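Local coordinates for LPS-assembly lipoprotein LptE (Acinetobacter baumannii, PDB 5TSE) that probably works with LptD to assemble lipopolysaccharide at the outer-membrane surface, and probably binds lipopolysaccharide itself, at residues Y13-L18 / S43-A48; L51-Y56 / L74-Q79; T68-R73 / R98-D103. All blocks are in the same frame, centred on the assembly; numbering follows the deposited sequence.

The three contacts are spread along one mixed beta sheet of this small lipoprotein. Interaction 1 lies at one end, where strand 15-19 meets the loop before strand 49-64. Interaction 2 pairs strand 49-64 with strand 68-81 near the centre of the molecule, its centre about 18 Å from that of interaction 1; the two meet where Ser17 O probably accepts a hydrogen bond from Leu51 N. Interaction 3 uses the earlier part of strand 68-81 to bind strand 92-101, about 24 Å from interaction 2 and 39 Å from interaction 1, centre to centre. Interaction 1 closes before the others open, whereas interactions 2 and 3 interleave in sequence; both use strand 68-81, the strand common to two successive hairpins.

Interaction 1. Residues Y13-L18 / S43-A48; sequences YKKLSL and SNDNDA
Lys15 meets Asp45 and Asp47 in a salt-bridge network that ties strand 15-19 to the loop between strands 41-42 and 49-64. Those two strands flank strand 15-19 in the sheet and run parallel to it, and the loop carries the chain from one flank to the other past the face that bears Lys15 and Ser17. The CG of Lys15 lies anti to the carbonyl carbon (chi1 -61°) and the chain is extended beyond it, a reach that suits a lysine here. Its NZ sits 3.4 Å from Asp45 OD2 and also 3.4 Å from Asp47 OD2. Both pairings are weak as hydrogen bonds, so the grip is probably largely electrostatic, one ammonium shared by two carboxylates that would otherwise probably repel each other. The aliphatic stem is used as well: Lys15 CD passes beside the Asp47 carboxylate, and at the base of the side chain Lys15 CB packs against Ala48 CB at 3.4 Å, a tight approach that a side chain as small as alanine's allows.

The loop is shaped by its own bonds. Asp45 N donates to Ser43 OG at 3.1 Å, making an ST turn, and a type I beta turn follows from Asp45 to Ala48, closed by Ala48 N to Asp45 O at 2.9 Å. Together they set both aspartates within range of the lysine. Leu16 points away from the loop, its side chain packing on Val40 and Tyr49, while its backbone carbonyl serves the contact: Ser43 N donates to Leu16 O at 2.7 Å, nearly straight at the hydrogen (166°). One residue along, Ser17 CB rests 3.4 Å from Ser43 O.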
loop_
_atom_site.group_PDB
_atom_site.type_symbol
_atom_site.label_atom_id
_atom_site.label_comp_id
_atom_site.label_asym_id
_atom_site.label_seq_id
_atom_site.Cartn_x
_atom_site.Cartn_y
_atom_site.Cartn_z
ATOM N N TYR A 13 9.365 2.289 14.632
ATOM C CA TYR A 13 9.607 0.913 14.154
ATOM C C TYR A 13 10.890 0.883 13.319
ATOM O O TYR A 13 10.849 1.002 12.083
ATOM C CB TYR A 13 8.434 0.411 13.316
ATOM C CG TYR A 13 7.082 0.658 13.933
ATOM C CD1 TYR A 13 6.634 -0.091 15.025
ATOM C CD2 TYR A 13 6.232 1.630 13.409
ATOM C CE1 TYR A 13 5.382 0.144 15.587
ATOM C CE2 TYR A 13 4.985 1.870 13.958
ATOM C CZ TYR A 13 4.558 1.129 15.042
ATOM O OH TYR A 13 3.315 1.380 15.574
ATOM N N LYS A 14 12.024 0.700 13.997
ATOM C CA LYS A 14 13.328 0.713 13.333
ATOM C C LYS A 14 13.550 -0.450 12.390
ATOM O O LYS A 14 14.007 -0.264 11.273
ATOM C CB LYS A 14 14.490 0.708 14.347
ATOM C CG LYS A 14 14.608 1.903 15.287
ATOM C CD LYS A 14 13.626 1.857 16.448
ATOM C CE LYS A 14 13.980 2.894 17.505
ATOM N NZ LYS A 14 13.094 2.779 18.697
ATOM N N LYS A 15 13.257 -1.655 12.861
ATOM C CA LYS A 15 13.481 -2.864 12.069
ATOM C C LYS A 15 12.184 -3.551 11.672
ATOM O O LYS A 15 11.315 -3.783 12.511
ATOM C CB LYS A 15 14.358 -3.839 12.846
ATOM C CG LYS A 15 15.733 -3.315 13.198
ATOM C CD LYS A 15 16.513 -4.382 13.949
ATOM C CE LYS A 15 17.893 -3.899 14.359
ATOM N NZ LYS A 15 18.652 -4.960 15.078
ATOM N N LEU A 16 12.081 -3.892 10.389
ATOM C CA LEU A 16 10.898 -4.551 9.848
ATOM C C LEU A 16 11.154 -5.679 8.874
ATOM O O LEU A 16 12.222 -5.798 8.264
ATOM C CB LEU A 16 9.980 -3.546 9.134
ATOM C CG LEU A 16 9.109 -2.616 9.967
ATOM C CD1 LEU A 16 8.211 -1.799 9.051
ATOM C CD2 LEU A 16 8.257 -3.426 10.927
ATOM N N SER A 17 10.118 -6.501 8.762
ATOM C CA SER A 17 10.045 -7.613 7.852
ATOM C C SER A 17 8.667 -7.431 7.214
ATOM O O SER A 17 7.774 -6.837 7.840
ATOM C CB SER A 17 10.119 -8.914 8.614
ATOM O OG SER A 17 10.298 -9.982 7.725
ATOM N N LEU A 18 8.492 -7.913 5.987
ATOM C CA LEU A 18 7.218 -7.747 5.284
ATOM C C LEU A 18 6.513 -9.071 5.051
ATOM O O LEU A 18 7.111 -10.019 4.529
ATOM C CB LEU A 18 7.438 -7.109 3.907
ATOM C CG LEU A 18 8.267 -5.831 3.804
ATOM C CD1 LEU A 18 8.414 -5.442 2.345
ATOM C CD2 LEU A 18 7.645 -4.708 4.600
ATOM N N SER A 43 14.913 -6.251 8.156
ATOM C CA SER A 43 15.575 -7.217 9.005
ATOM C C SER A 43 14.698 -8.412 9.349
ATOM O O SER A 43 13.459 -8.353 9.264
ATOM C CB SER A 43 15.993 -6.505 10.295
ATOM O OG SER A 43 16.806 -7.322 11.112
ATOM N N ASN A 44 15.379 -9.498 9.716
ATOM C CA ASN A 44 14.760 -10.745 10.150
ATOM C C ASN A 44 15.195 -11.043 11.594
ATOM O O ASN A 44 14.903 -12.116 12.119
ATOM C CB ASN A 44 15.176 -11.902 9.240
ATOM C CG ASN A 44 14.953 -11.596 7.770
ATOM O OD1 ASN A 44 15.554 -10.664 7.228
ATOM N ND2 ASN A 44 14.119 -12.399 7.104
ATOM N N ASP A 45 15.889 -10.084 12.225
ATOM C CA ASP A 45 16.376 -10.228 13.605
ATOM C C ASP A 45 15.211 -10.380 14.572
ATOM O O ASP A 45 14.135 -9.818 14.355
ATOM C CB ASP A 45 17.239 -9.025 14.014
ATOM C CG ASP A 45 18.501 -8.879 13.161
ATOM O OD1 ASP A 45 18.882 -9.850 12.459
ATOM O OD2 ASP A 45 19.114 -7.783 13.205
ATOM N N ASN A 46 15.451 -11.101 15.665
ATOM C CA ASN A 46 14.399 -11.394 16.641
ATOM C C ASN A 46 13.750 -10.155 17.315
ATOM O O ASN A 46 12.700 -10.281 17.946
ATOM C CB ASN A 46 14.932 -12.381 17.695
ATOM C CG ASN A 46 13.825 -13.167 18.385
ATOM O OD1 ASN A 46 12.702 -13.278 17.874
ATOM N ND2 ASN A 46 14.152 -13.764 19.527
ATOM N N ASP A 47 14.365 -8.976 17.175
ATOM C CA ASP A 47 13.803 -7.721 17.741
ATOM C C ASP A 47 13.048 -6.867 16.696
ATOM O O ASP A 47 12.466 -5.830 17.036
ATOM C CB ASP A 47 14.900 -6.861 18.383
ATOM C CG ASP A 47 15.902 -6.333 17.368
ATOM O OD1 ASP A 47 16.064 -6.957 16.292
ATOM O OD2 ASP A 47 16.533 -5.296 17.651
ATOM N N ALA A 48 13.087 -7.290 15.432
ATOM C CA ALA A 48 12.409 -6.567 14.340
ATOM C C ALA A 48 10.921 -6.834 14.353
ATOM O O ALA A 48 10.493 -7.888 14.775
ATOM C CB ALA A 48 12.986 -6.981 12.997
#

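Interaction 2. Residues L51-Y56 / L74-Q79; sequences LRVLEY and LTVTFQ. With FMT (formic acid), chain D.
Thr77 O receives two backbone N-H groups, from Leu54 N at 2.9 Å and, weakly, from Glu55 N at 3.4 Å, the signature of a classic beta bulge. The bulge shifts the register by one residue in the antiparallel hairpin of strands 49-64 and 68-81. Arg52 and Gln79 form a hydrogen-bonded pair before the bulge, and within it Thr77 N also donates back to Glu55 O.

Branched and aromatic side chains fill the face turned toward helix 110-134: Val53 CG1 lies 3.7 Å from Val76 CG1, and Leu51 CD1 meets Phe78 CD2 at 3.4 Å. Leu74 has its CG anti to the backbone N (chi1 -176°), and its CD1 sits over the Tyr56 ring in a CH-pi contact, 3.9 Å from the ring centroid.

On the face bearing Arg52, Glu55 and Thr77, polar side chains find polar partners. Thr77 OG1 donates at 2.6 Å to O1 of a formic acid molecule, probably from the crystallisation liquor, and is also hydrogen-bonded to Thr93 OG1. Arg52 NE forms a salt bridge with Glu81 OE2, to which Gln79 NE2 is hydrogen-bonded, while Leu54 CG covers the centre of one guanidinium face of Arg52, 3.9 Å above its plane.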
loop_
_atom_site.group_PDB
_atom_site.type_symbol
_atom_site.label_atom_id
_atom_site.label_comp_id
_atom_site.label_asym_id
_atom_site.label_seq_id
_atom_site.Cartn_x
_atom_site.Cartn_y
_atom_site.Cartn_z
ATOM N N LEU A 51 5.482 -6.041 9.302
ATOM C CA LEU A 51 4.471 -5.266 8.628
ATOM C C LEU A 51 3.617 -6.257 7.869
ATOM O O LEU A 51 4.002 -6.697 6.782
ATOM C CB LEU A 51 5.139 -4.275 7.677
ATOM C CG LEU A 51 4.249 -3.489 6.717
ATOM C CD1 LEU A 51 3.030 -2.924 7.414
ATOM C CD2 LEU A 51 5.072 -2.392 6.055
ATOM N N ARG A 52 2.480 -6.637 8.462
ATOM C CA ARG A 52 1.566 -7.589 7.849
ATOM C C ARG A 52 0.485 -6.880 7.058
ATOM O O ARG A 52 -0.245 -6.048 7.605
ATOM C CB ARG A 52 0.911 -8.512 8.895
ATOM C CG ARG A 52 0.054 -9.614 8.268
ATOM C CD ARG A 52 -0.150 -10.828 9.175
ATOM N NE ARG A 52 -1.284 -10.800 10.108
ATOM C CZ ARG A 52 -2.401 -11.538 9.999
ATOM N NH1 ARG A 52 -3.353 -11.427 10.923
ATOM N NH2 ARG A 52 -2.586 -12.404 8.998
ATOM N N VAL A 53 0.421 -7.192 5.762
ATOM C CA VAL A 53 -0.612 -6.690 4.882
ATOM C C VAL A 53 -1.611 -7.803 4.907
ATOM O O VAL A 53 -1.346 -8.860 4.365
ATOM C CB VAL A 53 -0.121 -6.441 3.435
ATOM C CG1 VAL A 53 -1.300 -6.265 2.484
ATOM C CG2 VAL A 53 0.781 -5.228 3.402
ATOM N N LEU A 54 -2.746 -7.579 5.564
ATOM C CA LEU A 54 -3.787 -8.612 5.659
ATOM C C LEU A 54 -4.638 -8.699 4.406
ATOM O O LEU A 54 -5.088 -9.787 4.025
ATOM C CB LEU A 54 -4.708 -8.385 6.864
ATOM C CG LEU A 54 -4.080 -8.494 8.254
ATOM C CD1 LEU A 54 -3.159 -7.311 8.518
ATOM C CD2 LEU A 54 -5.166 -8.586 9.325
ATOM N N GLU A 55 -4.873 -7.547 3.785
ATOM C CA GLU A 55 -5.679 -7.476 2.576
ATOM C C GLU A 55 -5.050 -6.555 1.553
ATOM O O GLU A 55 -4.628 -5.461 1.871
ATOM C CB GLU A 55 -7.087 -6.982 2.903
ATOM C CG GLU A 55 -7.936 -7.951 3.712
ATOM C CD GLU A 55 -8.309 -9.209 2.939
ATOM O OE1 GLU A 55 -8.677 -10.214 3.587
ATOM O OE2 GLU A 55 -8.231 -9.204 1.688
ATOM N N TYR A 56 -4.985 -7.044 0.329
ATOM C CA TYR A 56 -4.473 -6.313 -0.810
ATOM C C TYR A 56 -5.591 -6.526 -1.804
ATOM O O TYR A 56 -5.804 -7.646 -2.265
ATOM C CB TYR A 56 -3.169 -6.938 -1.281
ATOM C CG TYR A 56 -2.573 -6.357 -2.541
ATOM C CD1 TYR A 56 -2.912 -6.860 -3.786
ATOM C CD2 TYR A 56 -1.642 -5.333 -2.483
ATOM C CE1 TYR A 56 -2.345 -6.348 -4.940
ATOM C CE2 TYR A 56 -1.077 -4.808 -3.632
ATOM C CZ TYR A 56 -1.433 -5.321 -4.850
ATOM O OH TYR A 56 -0.874 -4.807 -5.973
ATOM N N LEU A 74 -6.651 0.651 -5.530
ATOM C CA LEU A 74 -5.917 -0.341 -4.764
ATOM C C LEU A 74 -6.183 -0.022 -3.302
ATOM O O LEU A 74 -6.021 1.106 -2.860
ATOM C CB LEU A 74 -4.420 -0.346 -5.078
ATOM C CG LEU A 74 -3.590 -1.431 -4.370
ATOM C CD1 LEU A 74 -4.248 -2.804 -4.426
ATOM C CD2 LEU A 74 -2.187 -1.492 -4.967
ATOM N N THR A 75 -6.624 -1.026 -2.562
ATOM C CA THR A 75 -6.949 -0.861 -1.157
ATOM C C THR A 75 -6.122 -1.838 -0.336
ATOM O O THR A 75 -6.003 -3.002 -0.703
ATOM C CB THR A 75 -8.444 -1.126 -0.961
ATOM O OG1 THR A 75 -9.179 -0.204 -1.788
ATOM C CG2 THR A 75 -8.848 -0.987 0.497
ATOM N N VAL A 76 -5.539 -1.368 0.760
ATOM C CA VAL A 76 -4.718 -2.243 1.621
ATOM C C VAL A 76 -4.997 -2.048 3.113
ATOM O O VAL A 76 -5.065 -0.920 3.598
ATOM C CB VAL A 76 -3.194 -2.049 1.367
ATOM C CG1 VAL A 76 -2.359 -2.764 2.422
ATOM C CG2 VAL A 76 -2.806 -2.554 -0.004
ATOM N N THR A 77 -5.163 -3.163 3.819
ATOM C CA THR A 77 -5.352 -3.168 5.268
ATOM C C THR A 77 -4.084 -3.792 5.832
ATOM O O THR A 77 -3.634 -4.841 5.370
ATOM C CB THR A 77 -6.607 -3.948 5.698
ATOM O OG1 THR A 77 -7.776 -3.326 5.127
ATOM C CG2 THR A 77 -6.750 -3.970 7.226
ATOM N N PHE A 78 -3.480 -3.139 6.808
ATOM C CA PHE A 78 -2.258 -3.648 7.399
ATOM C C PHE A 78 -2.138 -3.259 8.865
ATOM O O PHE A 78 -2.738 -2.283 9.317
ATOM C CB PHE A 78 -1.056 -3.104 6.637
ATOM C CG PHE A 78 -0.808 -1.644 6.867
ATOM C CD1 PHE A 78 -1.485 -0.679 6.125
ATOM C CD2 PHE A 78 0.114 -1.225 7.827
ATOM C CE1 PHE A 78 -1.255 0.670 6.339
ATOM C CE2 PHE A 78 0.351 0.128 8.044
ATOM C CZ PHE A 78 -0.336 1.076 7.301
ATOM N N GLN A 79 -1.330 -4.017 9.592
ATOM C CA GLN A 79 -1.090 -3.751 10.996
ATOM C C GLN A 79 0.300 -4.234 11.335
ATOM O O GLN A 79 0.775 -5.201 10.749
ATOM C CB GLN A 79 -2.124 -4.473 11.862
ATOM C CG GLN A 79 -2.017 -5.990 11.866
ATOM C CD GLN A 79 -3.181 -6.682 12.565
ATOM O OE1 GLN A 79 -4.150 -6.047 12.982
ATOM N NE2 GLN A 79 -3.087 -8.004 12.686
HETATM C C FMT D . -9.353 -4.614 1.881
HETATM O O1 FMT D . -8.942 -4.214 2.956
HETATM O O2 FMT D . -8.520 -4.628 0.847
#

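Interaction 3. Residues T68-R73 / R98-D103; sequences TEVLLR and RSYQYD
An antiparallel beta hairpin, strand 68-81 with strand 92-101, is held here through two hydrogen-bonded pairs, Val70 with Tyr100 and Leu72 with Arg98. Each pair is bonded both ways: Val70 N reaches Tyr100 O at 3.2 Å, and Leu72 N reaches Arg98 O at 2.9 Å, with the reciprocal bonds alongside. A further bond joins Tyr102 N to Thr68 O at 2.8 Å.

Val70 and Tyr100 supply the main side-chain contact. The CG of Tyr100 lies between its backbone N and carbonyl carbon (chi1 66°), the crowded position, and the ring runs beside the valine, pointing the same way; Val70 CB is 3.6 Å from Tyr100 CE1. Valine suits the place, since its two methyls both pack on the tyrosine: CG1 meets CE1 and CG2 reaches the hydroxyl end. At the open end of this hairpin Thr68 lies side by side with Tyr102, Thr68 CG2 3.9 Å from Tyr102 CB.

The opposite face is more polar. Glu69, extended, reaches Ser99, whose OG donates a weak hydrogen bond to Glu69 OE2 at 3.0 Å.

The Val70 and Tyr100 face is covered by helix 110-134: Tyr100 OH is hydrogen-bonded to Glu114, its ring touches Leu117, and Arg98 forms a salt bridge with Asp124. On its other edge, strand 68-81 is bonded to strand 49-64.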
loop_
_atom_site.group_PDB
_atom_site.type_symbol
_atom_site.label_atom_id
_atom_site.label_comp_id
_atom_site.label_asym_id
_atom_site.label_seq_id
_atom_site.Cartn_x
_atom_site.Cartn_y
_atom_site.Cartn_z
ATOM N N THR A 68 -18.816 8.256 -18.868
ATOM C CA THR A 68 -18.367 6.932 -18.439
ATOM C C THR A 68 -16.915 7.023 -17.977
ATOM O O THR A 68 -16.064 7.481 -18.714
ATOM C CB THR A 68 -18.506 5.901 -19.571
ATOM O OG1 THR A 68 -19.872 5.848 -19.984
ATOM C CG2 THR A 68 -18.081 4.512 -19.099
ATOM N N GLU A 69 -16.642 6.537 -16.770
ATOM C CA GLU A 69 -15.321 6.629 -16.167
ATOM C C GLU A 69 -14.742 5.309 -15.630
ATOM O O GLU A 69 -15.417 4.570 -14.907
ATOM C CB GLU A 69 -15.425 7.655 -15.036
ATOM C CG GLU A 69 -14.195 7.827 -14.168
ATOM C CD GLU A 69 -14.314 9.030 -13.246
ATOM O OE1 GLU A 69 -14.634 10.131 -13.751
ATOM O OE2 GLU A 69 -14.042 8.894 -12.034
ATOM N N VAL A 70 -13.489 5.034 -15.982
ATOM C CA VAL A 70 -12.781 3.847 -15.508
ATOM C C VAL A 70 -11.901 4.253 -14.334
ATOM O O VAL A 70 -10.980 5.036 -14.514
ATOM C CB VAL A 70 -11.883 3.227 -16.594
ATOM C CG1 VAL A 70 -11.089 2.051 -16.030
ATOM C CG2 VAL A 70 -12.720 2.772 -17.777
ATOM N N LEU A 71 -12.170 3.700 -13.146
ATOM C CA LEU A 71 -11.414 4.023 -11.942
ATOM C C LEU A 71 -10.616 2.817 -11.433
ATOM O O LEU A 71 -11.174 1.755 -11.141
ATOM C CB LEU A 71 -12.344 4.598 -10.872
ATOM C CG LEU A 71 -11.726 5.024 -9.526
ATOM C CD1 LEU A 71 -12.565 6.059 -8.812
ATOM C CD2 LEU A 71 -11.434 3.840 -8.608
ATOM N N LEU A 72 -9.301 3.009 -11.329
ATOM C CA LEU A 72 -8.372 1.975 -10.905
ATOM C C LEU A 72 -8.027 2.213 -9.443
ATOM O O LEU A 72 -7.396 3.209 -9.105
ATOM C CB LEU A 72 -7.133 2.024 -11.789
ATOM C CG LEU A 72 -7.452 1.915 -13.301
ATOM C CD1 LEU A 72 -6.246 2.257 -14.148
ATOM C CD2 LEU A 72 -7.980 0.541 -13.678
ATOM N N ARG A 73 -8.467 1.314 -8.573
ATOM C CA ARG A 73 -8.211 1.468 -7.157
ATOM C C ARG A 73 -7.394 0.335 -6.589
ATOM O O ARG A 73 -7.454 -0.783 -7.083
ATOM C CB ARG A 73 -9.541 1.508 -6.396
ATOM C CG ARG A 73 -9.413 1.641 -4.877
ATOM C CD ARG A 73 -10.758 1.775 -4.155
ATOM N NE ARG A 73 -11.564 2.828 -4.748
ATOM C CZ ARG A 73 -11.347 4.136 -4.604
ATOM N NH1 ARG A 73 -10.316 4.604 -3.892
ATOM N NH2 ARG A 73 -12.162 4.994 -5.206
ATOM N N ARG A 98 -6.843 6.370 -9.327
ATOM C CA ARG A 98 -6.748 7.283 -10.450
ATOM C C ARG A 98 -7.818 6.846 -11.434
ATOM O O ARG A 98 -8.131 5.651 -11.519
ATOM C CB ARG A 98 -5.381 7.210 -11.131
ATOM C CG ARG A 98 -4.202 7.669 -10.304
ATOM C CD ARG A 98 -4.304 9.131 -9.910
ATOM N NE ARG A 98 -3.059 9.583 -9.285
ATOM C CZ ARG A 98 -2.713 9.388 -8.014
ATOM N NH1 ARG A 98 -3.491 8.706 -7.173
ATOM N NH2 ARG A 98 -1.547 9.858 -7.576
ATOM N N SER A 99 -8.404 7.796 -12.153
ATOM C CA SER A 99 -9.414 7.473 -13.165
ATOM C C SER A 99 -9.295 8.352 -14.385
ATOM O O SER A 99 -8.831 9.475 -14.298
ATOM C CB SER A 99 -10.828 7.612 -12.599
ATOM O OG SER A 99 -11.076 8.924 -12.152
ATOM N N TYR A 100 -9.747 7.829 -15.522
ATOM C CA TYR A 100 -9.746 8.564 -16.779
ATOM C C TYR A 100 -11.140 8.450 -17.426
ATOM O O TYR A 100 -11.951 7.588 -17.051
ATOM C CB TYR A 100 -8.656 8.029 -17.721
ATOM C CG TYR A 100 -8.860 6.607 -18.209
ATOM C CD1 TYR A 100 -8.501 5.526 -17.433
ATOM C CD2 TYR A 100 -9.394 6.353 -19.466
ATOM C CE1 TYR A 100 -8.673 4.232 -17.884
ATOM C CE2 TYR A 100 -9.579 5.052 -19.923
ATOM C CZ TYR A 100 -9.208 3.998 -19.126
ATOM O OH TYR A 100 -9.395 2.704 -19.570
ATOM N N GLN A 101 -11.412 9.320 -18.390
ATOM C CA GLN A 101 -12.690 9.301 -19.092
ATOM C C GLN A 101 -12.672 8.217 -20.165
ATOM O O GLN A 101 -11.839 8.257 -21.067
ATOM C CB GLN A 101 -12.969 10.654 -19.751
ATOM C CG GLN A 101 -14.299 10.706 -20.516
ATOM C CD GLN A 101 -14.482 11.962 -21.359
ATOM O OE1 GLN A 101 -13.695 12.913 -21.281
ATOM N NE2 GLN A 101 -15.531 11.966 -22.180
ATOM N N TYR A 102 -13.577 7.246 -20.063
ATOM C CA TYR A 102 -13.681 6.217 -21.095
ATOM C C TYR A 102 -14.223 6.917 -22.341
ATOM O O TYR A 102 -15.197 7.673 -22.265
ATOM C CB TYR A 102 -14.605 5.076 -20.674
ATOM C CG TYR A 102 -14.927 4.101 -21.791
ATOM C CD1 TYR A 102 -14.068 3.044 -22.104
ATOM C CD2 TYR A 102 -16.099 4.241 -22.539
ATOM C CE1 TYR A 102 -14.370 2.151 -23.131
ATOM C CE2 TYR A 102 -16.410 3.363 -23.567
ATOM C CZ TYR A 102 -15.549 2.318 -23.863
ATOM O OH TYR A 102 -15.874 1.449 -24.888
ATOM N N ASP A 103 -13.566 6.677 -23.471
ATOM C CA ASP A 103 -13.938 7.280 -24.737
ATOM C C ASP A 103 -13.949 6.183 -25.793
ATOM O O ASP A 103 -12.936 5.509 -25.996
ATOM C CB ASP A 103 -12.924 8.369 -25.092
ATOM C CG ASP A 103 -13.303 9.154 -26.326
ATOM O OD1 ASP A 103 -14.479 9.095 -26.752
ATOM O OD2 ASP A 103 -12.419 9.857 -26.862
#